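Local coordinates for protein pantothenate synthetase (Francisella tularensis subsp. tularensis, PDB 3N8H) that probably catalyses the ATP-dependent condensation of pantoate with beta-alanine to give pantothenate, by way of a pantoyl-adenylate intermediate, at residues 6-9 and 10-14; 74-77 and 78-82. All blocks are in the same frame, centred on the assembly; numbering follows the deposited sequence.

In the fold
Both contacts are helix starts in the nucleotide-binding alpha/beta domain, about 18 Å apart between centres. Contact 1 lies at the edge of the parallel sheet, where strand 5-7 turns into helix 10-18; contact 2 opens helix 77-86, which leads toward strand 91-93, the neighbour of 5-7 in the sheet. They touch where I6 CD1 packs on I81 CD1 at 4.0 Å. Only contact 2 comes near the active site: the D80 side chain is about 3 Å from G33 of the predicted ATP site, about 7 Å from the predicted proton donor H39 and about 9 Å from bound AMP. In contact 1, the I6 side chain is still about 11 Å from L35 of that site.

Contact 1 of 2, residues 6-9 and 10-14; sequences IADN and IKQFH
The first beta-to-alpha connection of the domain runs through residues 6-14, where strand 5-7 ends and helix 10-18 begins, with N9 and Q12 meeting across the turn. N9 is the N-cap: its OD1 accepts from Q12 N at 2.9 Å, in a nearly straight bond (164° at the hydrogen) that is tilted somewhat from the plane of the N9 amide. The cap is reached because N9 CG sits between the backbone N and the carbonyl carbon (chi1 61°), which folds the short side chain back over the first turn. N9 O continues the pattern into the helix by accepting from F13 N at 2.9 Å.

Q12 returns the grip. Its side chain, extended beyond CG, crosses that of N9 at about a right angle, and its amide reaches back to the end of the strand. There Q12 OE1 takes the N-H of D8 at 3.1 Å, with the donor standing well above the carbonyl plane. On the same amide, Q12 NE2 makes a weak, bent bond to I6 O at 2.8 Å. One side-chain amide thus uses both of its ends on the backbone at the end of the strand and just after it, which should limit its rotation. The connection leaves the outermost strand of a Rossmann-like parallel sheet, in which A7 pairs through its backbone with L92 of the neighbouring strand 91-93 and with N94 just beyond it.

Beneath the polar turn the packing is apolar. A7 CB lies 4.1 Å from F13 CB and meets the F13 ring at its edge, near the ring plane. With CG anti to the backbone N (chi1 -178°), the ring is carried away from the turn toward V91, F93 and I141, while I10 packs on F93 and I141. D8, by contrast, is exposed.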
ATOM      1  N   ILE A   6      -4.609  -6.866 -26.780  1.00 45.99           N
ATOM      2  CA  ILE A   6      -5.582  -6.455 -25.777  1.00 49.22           C
ATOM      3  C   ILE A   6      -5.615  -7.503 -24.676  1.00 48.56           C
ATOM      4  O   ILE A   6      -5.937  -8.667 -24.920  1.00 44.50           O
ATOM      5  CB  ILE A   6      -6.986  -6.297 -26.387  1.00 48.66           C
ATOM      6  CG1 ILE A   6      -6.948  -5.298 -27.550  1.00 51.12           C
ATOM      7  CG2 ILE A   6      -7.970  -5.865 -25.324  1.00 44.40           C
ATOM      8  CD1 ILE A   6      -8.293  -5.088 -28.261  1.00 43.72           C
ATOM      9  N   ALA A   7      -5.248  -7.094 -23.468  1.00 45.35           N
ATOM     10  CA  ALA A   7      -5.202  -8.008 -22.332  1.00 49.71           C
ATOM     11  C   ALA A   7      -6.286  -7.607 -21.364  1.00 44.07           C
ATOM     12  O   ALA A   7      -6.168  -6.592 -20.674  1.00 40.55           O
ATOM     13  CB  ALA A   7      -3.822  -7.985 -21.650  1.00 46.22           C
ATOM     14  N   ASP A   8      -7.350  -8.401 -21.323  0.56 52.29           N
ATOM     15  CA  ASP A   8      -8.515  -8.079 -20.507  0.56 58.77           C
ATOM     16  C   ASP A   8      -8.485  -8.784 -19.157  0.56 57.83           C
ATOM     17  O   ASP A   8      -9.497  -8.836 -18.464  0.56 59.55           O
ATOM     18  CB  ASP A   8      -9.812  -8.397 -21.256  0.56 62.99           C
ATOM     19  CG  ASP A   8      -9.826  -9.799 -21.838  0.56 66.15           C
ATOM     20  OD1 ASP A   8      -9.694 -10.773 -21.068  0.56 67.62           O
ATOM     21  OD2 ASP A   8      -9.974  -9.924 -23.070  0.56 68.84           O
ATOM     22  N   ASN A   9      -7.323  -9.323 -18.796  1.00 58.37           N
ATOM     23  CA  ASN A   9      -7.115  -9.926 -17.476  1.00 56.03           C
ATOM     24  C   ASN A   9      -5.638 -10.102 -17.099  1.00 57.98           C
ATOM     25  O   ASN A   9      -4.747  -9.958 -17.943  1.00 55.39           O
ATOM     26  CB  ASN A   9      -7.897 -11.242 -17.315  1.00 58.80           C
ATOM     27  CG  ASN A   9      -7.476 -12.322 -18.318  1.00 55.54           C
ATOM     28  OD1 ASN A   9      -6.350 -12.824 -18.282  1.00 41.88           O
ATOM     29  ND2 ASN A   9      -8.398 -12.700 -19.194  1.00 65.40           N
ATOM     30  N   ILE A  10      -5.393 -10.391 -15.822  1.00 50.35           N
ATOM     31  CA  ILE A  10      -4.042 -10.486 -15.274  1.00 52.85           C
ATOM     32  C   ILE A  10      -3.189 -11.572 -15.934  1.00 54.16           C
ATOM     33  O   ILE A  10      -2.075 -11.301 -16.407  1.00 44.16           O
ATOM     34  CB  ILE A  10      -4.074 -10.736 -13.740  1.00 68.51           C
ATOM     35  CG1 ILE A  10      -4.942  -9.688 -13.046  1.00 68.78           C
ATOM     36  CG2 ILE A  10      -2.670 -10.703 -13.156  1.00 61.87           C
ATOM     37  CD1 ILE A  10      -4.401  -8.293 -13.175  1.00 57.66           C
ATOM     38  N   LYS A  11      -3.715 -12.797 -15.952  1.00 59.71           N
ATOM     39  CA  LYS A  11      -3.026 -13.924 -16.576  1.00 51.57           C
ATOM     40  C   LYS A  11      -2.566 -13.502 -17.952  1.00 52.54           C
ATOM     41  O   LYS A  11      -1.387 -13.594 -18.290  1.00 56.10           O
ATOM     42  CB  LYS A  11      -3.960 -15.137 -16.685  1.00 72.19           C
ATOM     43  CG  LYS A  11      -3.906 -16.097 -15.499  1.00 86.98           C
ATOM     44  CD  LYS A  11      -3.987 -15.356 -14.165  1.00 96.56           C
ATOM     45  CE  LYS A  11      -2.759 -15.632 -13.294  1.00100.27           C
ATOM     46  NZ  LYS A  11      -2.706 -14.771 -12.078  1.00 99.89           N
ATOM     47  N   GLN A  12      -3.511 -13.012 -18.742  1.00 49.41           N
ATOM     48  CA  GLN A  12      -3.213 -12.570 -20.088  1.00 54.10           C
ATOM     49  C   GLN A  12      -2.160 -11.464 -20.118  1.00 57.04           C
ATOM     50  O   GLN A  12      -1.325 -11.407 -21.034  1.00 46.39           O
ATOM     51  CB  GLN A  12      -4.489 -12.069 -20.739  1.00 64.18           C
ATOM     52  CG  GLN A  12      -4.644 -12.499 -22.162  1.00 68.84           C
ATOM     53  CD  GLN A  12      -5.641 -11.639 -22.877  1.00 71.58           C
ATOM     54  OE1 GLN A  12      -6.669 -11.254 -22.306  1.00 61.44           O
ATOM     55  NE2 GLN A  12      -5.344 -11.309 -24.133  1.00 75.78           N
ATOM     56  N   PHE A  13      -2.210 -10.571 -19.127  1.00 50.34           N
ATOM     57  CA  PHE A  13      -1.234  -9.504 -19.070  1.00 40.93           C
ATOM     58  C   PHE A  13       0.148  -9.971 -18.593  1.00 45.39           C
ATOM     59  O   PHE A  13       1.176  -9.524 -19.118  1.00 47.89           O
ATOM     60  CB  PHE A  13      -1.688  -8.332 -18.210  1.00 39.26           C
ATOM     61  CG  PHE A  13      -0.694  -7.222 -18.205  1.00 46.96           C
ATOM     62  CD1 PHE A  13      -0.590  -6.378 -19.300  1.00 44.84           C
ATOM     63  CD2 PHE A  13       0.203  -7.075 -17.160  1.00 44.82           C
ATOM     64  CE1 PHE A  13       0.359  -5.374 -19.327  1.00 43.05           C
ATOM     65  CE2 PHE A  13       1.160  -6.085 -17.189  1.00 47.32           C
ATOM     66  CZ  PHE A  13       1.238  -5.228 -18.278  1.00 42.46           C
ATOM     67  N   HIS A  14       0.181 -10.852 -17.599  1.00 49.84           N
ATOM     68  CA  HIS A  14       1.457 -11.402 -17.147  1.00 59.67           C
ATOM     69  C   HIS A  14       2.170 -12.068 -18.299  1.00 67.30           C
ATOM     70  O   HIS A  14       3.380 -11.915 -18.460  1.00 69.83           O
ATOM     71  CB  HIS A  14       1.266 -12.395 -16.016  1.00 62.73           C
ATOM     72  CG  HIS A  14       0.938 -11.756 -14.707  1.00 71.07           C
ATOM     73  ND1 HIS A  14       1.569 -10.613 -14.260  1.00 75.10           N
ATOM     74  CD2 HIS A  14       0.057 -12.102 -13.740  1.00 77.04           C
ATOM     75  CE1 HIS A  14       1.082 -10.279 -13.078  1.00 80.60           C
ATOM     76  NE2 HIS A  14       0.164 -11.166 -12.739  1.00 84.57           N
TER

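Contact 2 of 2, residues 74-77 and 78-82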
ATOM      1  N   PRO A  74     -18.144   8.414 -18.488  1.00 29.63           N
ATOM      2  CA  PRO A  74     -18.274   8.018 -19.905  1.00 31.47           C
ATOM      3  C   PRO A  74     -17.655   6.666 -20.232  1.00 38.12           C
ATOM      4  O   PRO A  74     -16.564   6.302 -19.752  1.00 41.18           O
ATOM      5  CB  PRO A  74     -17.557   9.148 -20.656  1.00 39.12           C
ATOM      6  CG  PRO A  74     -17.715  10.339 -19.760  1.00 38.12           C
ATOM      7  CD  PRO A  74     -17.655   9.795 -18.335  1.00 32.88           C
ATOM      8  N   ASN A  75     -18.350   5.926 -21.084  1.00 38.36           N
ATOM      9  CA  ASN A  75     -17.928   4.591 -21.463  1.00 48.68           C
ATOM     10  C   ASN A  75     -17.995   4.447 -22.987  1.00 51.97           C
ATOM     11  O   ASN A  75     -19.046   4.685 -23.574  1.00 48.13           O
ATOM     12  CB  ASN A  75     -18.828   3.559 -20.781  1.00 49.00           C
ATOM     13  CG  ASN A  75     -18.539   2.159 -21.231  1.00 61.96           C
ATOM     14  OD1 ASN A  75     -17.805   1.419 -20.569  1.00 66.18           O
ATOM     15  ND2 ASN A  75     -19.096   1.782 -22.379  1.00 66.21           N
ATOM     16  N   GLN A  76     -16.872   4.079 -23.615  1.00 56.38           N
ATOM     17  CA  GLN A  76     -16.777   3.939 -25.082  1.00 54.10           C
ATOM     18  C   GLN A  76     -15.564   3.087 -25.495  1.00 43.41           C
ATOM     19  O   GLN A  76     -14.641   3.561 -26.173  1.00 41.42           O
ATOM     20  CB  GLN A  76     -16.692   5.323 -25.732  1.00 51.24           C
ATOM     21  CG  GLN A  76     -15.694   6.234 -25.043  1.00 46.80           C
ATOM     22  CD  GLN A  76     -15.408   7.506 -25.809  1.00 50.66           C
ATOM     23  OE1 GLN A  76     -14.305   7.696 -26.329  1.00 56.81           O
ATOM     24  NE2 GLN A  76     -16.385   8.393 -25.867  1.00 42.98           N
ATOM     25  N   LEU A  77     -15.571   1.828 -25.077  1.00 37.48           N
ATOM     26  CA  LEU A  77     -14.409   0.954 -25.235  1.00 41.25           C
ATOM     27  C   LEU A  77     -14.028   0.752 -26.711  1.00 42.57           C
ATOM     28  O   LEU A  77     -12.841   0.775 -27.070  1.00 36.29           O
ATOM     29  CB  LEU A  77     -14.658  -0.393 -24.537  1.00 41.33           C
ATOM     30  CG  LEU A  77     -13.591  -1.489 -24.605  1.00 46.17           C
ATOM     31  CD1 LEU A  77     -12.206  -1.018 -24.108  1.00 42.53           C
ATOM     32  CD2 LEU A  77     -14.059  -2.743 -23.844  1.00 46.63           C
ATOM     33  N   GLN A  78     -15.020   0.590 -27.578  1.00 40.95           N
ATOM     34  CA  GLN A  78     -14.688   0.359 -28.991  1.00 51.04           C
ATOM     35  C   GLN A  78     -13.990   1.576 -29.608  1.00 54.39           C
ATOM     36  O   GLN A  78     -13.018   1.436 -30.350  1.00 46.42           O
ATOM     37  CB  GLN A  78     -15.912  -0.058 -29.813  1.00 50.02           C
ATOM     38  CG  GLN A  78     -16.464  -1.441 -29.439  1.00 59.55           C
ATOM     39  CD  GLN A  78     -15.370  -2.491 -29.210  1.00 65.23           C
ATOM     40  OE1 GLN A  78     -14.650  -2.866 -30.138  1.00 68.01           O
ATOM     41  NE2 GLN A  78     -15.259  -2.978 -27.970  1.00 56.64           N
ATOM     42  N   GLN A  79     -14.470   2.773 -29.280  1.00 50.69           N
ATOM     43  CA  GLN A  79     -13.836   3.984 -29.781  1.00 47.62           C
ATOM     44  C   GLN A  79     -12.413   4.116 -29.211  1.00 45.43           C
ATOM     45  O   GLN A  79     -11.468   4.475 -29.932  1.00 40.71           O
ATOM     46  CB  GLN A  79     -14.705   5.195 -29.460  1.00 60.20           C
ATOM     47  CG  GLN A  79     -13.937   6.482 -29.231  1.00 77.72           C
ATOM     48  CD  GLN A  79     -13.798   7.330 -30.484  1.00 82.89           C
ATOM     49  OE1 GLN A  79     -14.093   8.530 -30.470  1.00 76.14           O
ATOM     50  NE2 GLN A  79     -13.341   6.714 -31.571  1.00 83.97           N
ATOM     51  N   ASP A  80     -12.268   3.804 -27.922  1.00 37.03           N
ATOM     52  CA  ASP A  80     -10.968   3.852 -27.254  1.00 36.32           C
ATOM     53  C   ASP A  80      -9.968   2.894 -27.921  1.00 38.56           C
ATOM     54  O   ASP A  80      -8.796   3.237 -28.177  1.00 41.91           O
ATOM     55  CB  ASP A  80     -11.118   3.488 -25.771  1.00 40.11           C
ATOM     56  CG  ASP A  80     -11.880   4.548 -24.959  1.00 45.43           C
ATOM     57  OD1 ASP A  80     -12.094   5.693 -25.452  1.00 39.27           O
ATOM     58  OD2 ASP A  80     -12.256   4.216 -23.804  1.00 40.74           O
ATOM     59  N   ILE A  81     -10.433   1.684 -28.192  1.00 38.50           N
ATOM     60  CA  ILE A  81      -9.605   0.691 -28.867  1.00 36.61           C
ATOM     61  C   ILE A  81      -9.141   1.196 -30.231  1.00 39.31           C
ATOM     62  O   ILE A  81      -7.952   1.112 -30.551  1.00 36.88           O
ATOM     63  CB  ILE A  81     -10.322  -0.666 -28.992  1.00 43.79           C
ATOM     64  CG1 ILE A  81     -10.379  -1.350 -27.626  1.00 36.88           C
ATOM     65  CG2 ILE A  81      -9.610  -1.568 -30.013  1.00 45.65           C
ATOM     66  CD1 ILE A  81     -11.280  -2.562 -27.579  1.00 40.32           C
ATOM     67  N   GLN A  82     -10.063   1.745 -31.022  1.00 38.55           N
ATOM     68  CA  GLN A  82      -9.693   2.330 -32.323  1.00 51.65           C
ATOM     69  C   GLN A  82      -8.623   3.432 -32.212  1.00 50.53           C
ATOM     70  O   GLN A  82      -7.683   3.490 -33.027  1.00 41.30           O
ATOM     71  CB  GLN A  82     -10.919   2.879 -33.058  1.00 45.68           C
ATOM     72  CG  GLN A  82     -11.769   1.831 -33.752  1.00 53.49           C
ATOM     73  CD  GLN A  82     -12.910   2.479 -34.515  1.00 67.08           C
ATOM     74  OE1 GLN A  82     -13.500   3.452 -34.043  1.00 64.39           O
ATOM     75  NE2 GLN A  82     -13.216   1.955 -35.711  1.00 66.89           N
TER
HETATM   76  O   HOH W   1     -14.415   3.627 -22.239  1.00 38.85           O
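Q76 and D80 bring together the two ends of the first turn of helix 77-86, with D80 on the side nearer the nucleotide site. Q76 holds the N-cap position, and its O accepts from D80 N at 3.0 Å. One step on, L77 O receives I81 N at 2.8 Å.

The close-packed side is built round the buried carboxylate of D80. Its CG is anti to the carbonyl carbon (chi1 -69°), which folds the group back over the start of the helix. Its CG stands 3.2 Å from Q76 O. Two backbone amides outside the turn hold the carboxylate: A34 N donates to OD2 and L35 N to OD1. D80 OD2 also accepts from a water at 2.7 Å, and that water in turn accepts from Q76 N, bridging the carboxylate to the backbone just ahead of the helix. In the HUP-type nucleotide-binding domain of this family, A34 and L35 fall in a segment predicted to bind ATP; the two bonds tie the start of this helix to the backbone of that segment, consistent with a second-shell role for D80.

Another flank is apolar: L77 and I81 approach at a slant, L77 CD1 reaching I81 CD1 at 3.9 Å, while L77 also packs on N94. L77 CG lies anti to the backbone N (chi1 178°), which brings CD1 alongside I81.

Packing is looser toward solvent, where Q78 and Q79 are exposed. The Q79 side chain, bent at chi2, runs beside that of Q76 in the same direction, and Q78 NE2 comes no closer than 4.0 Å to L77 CG.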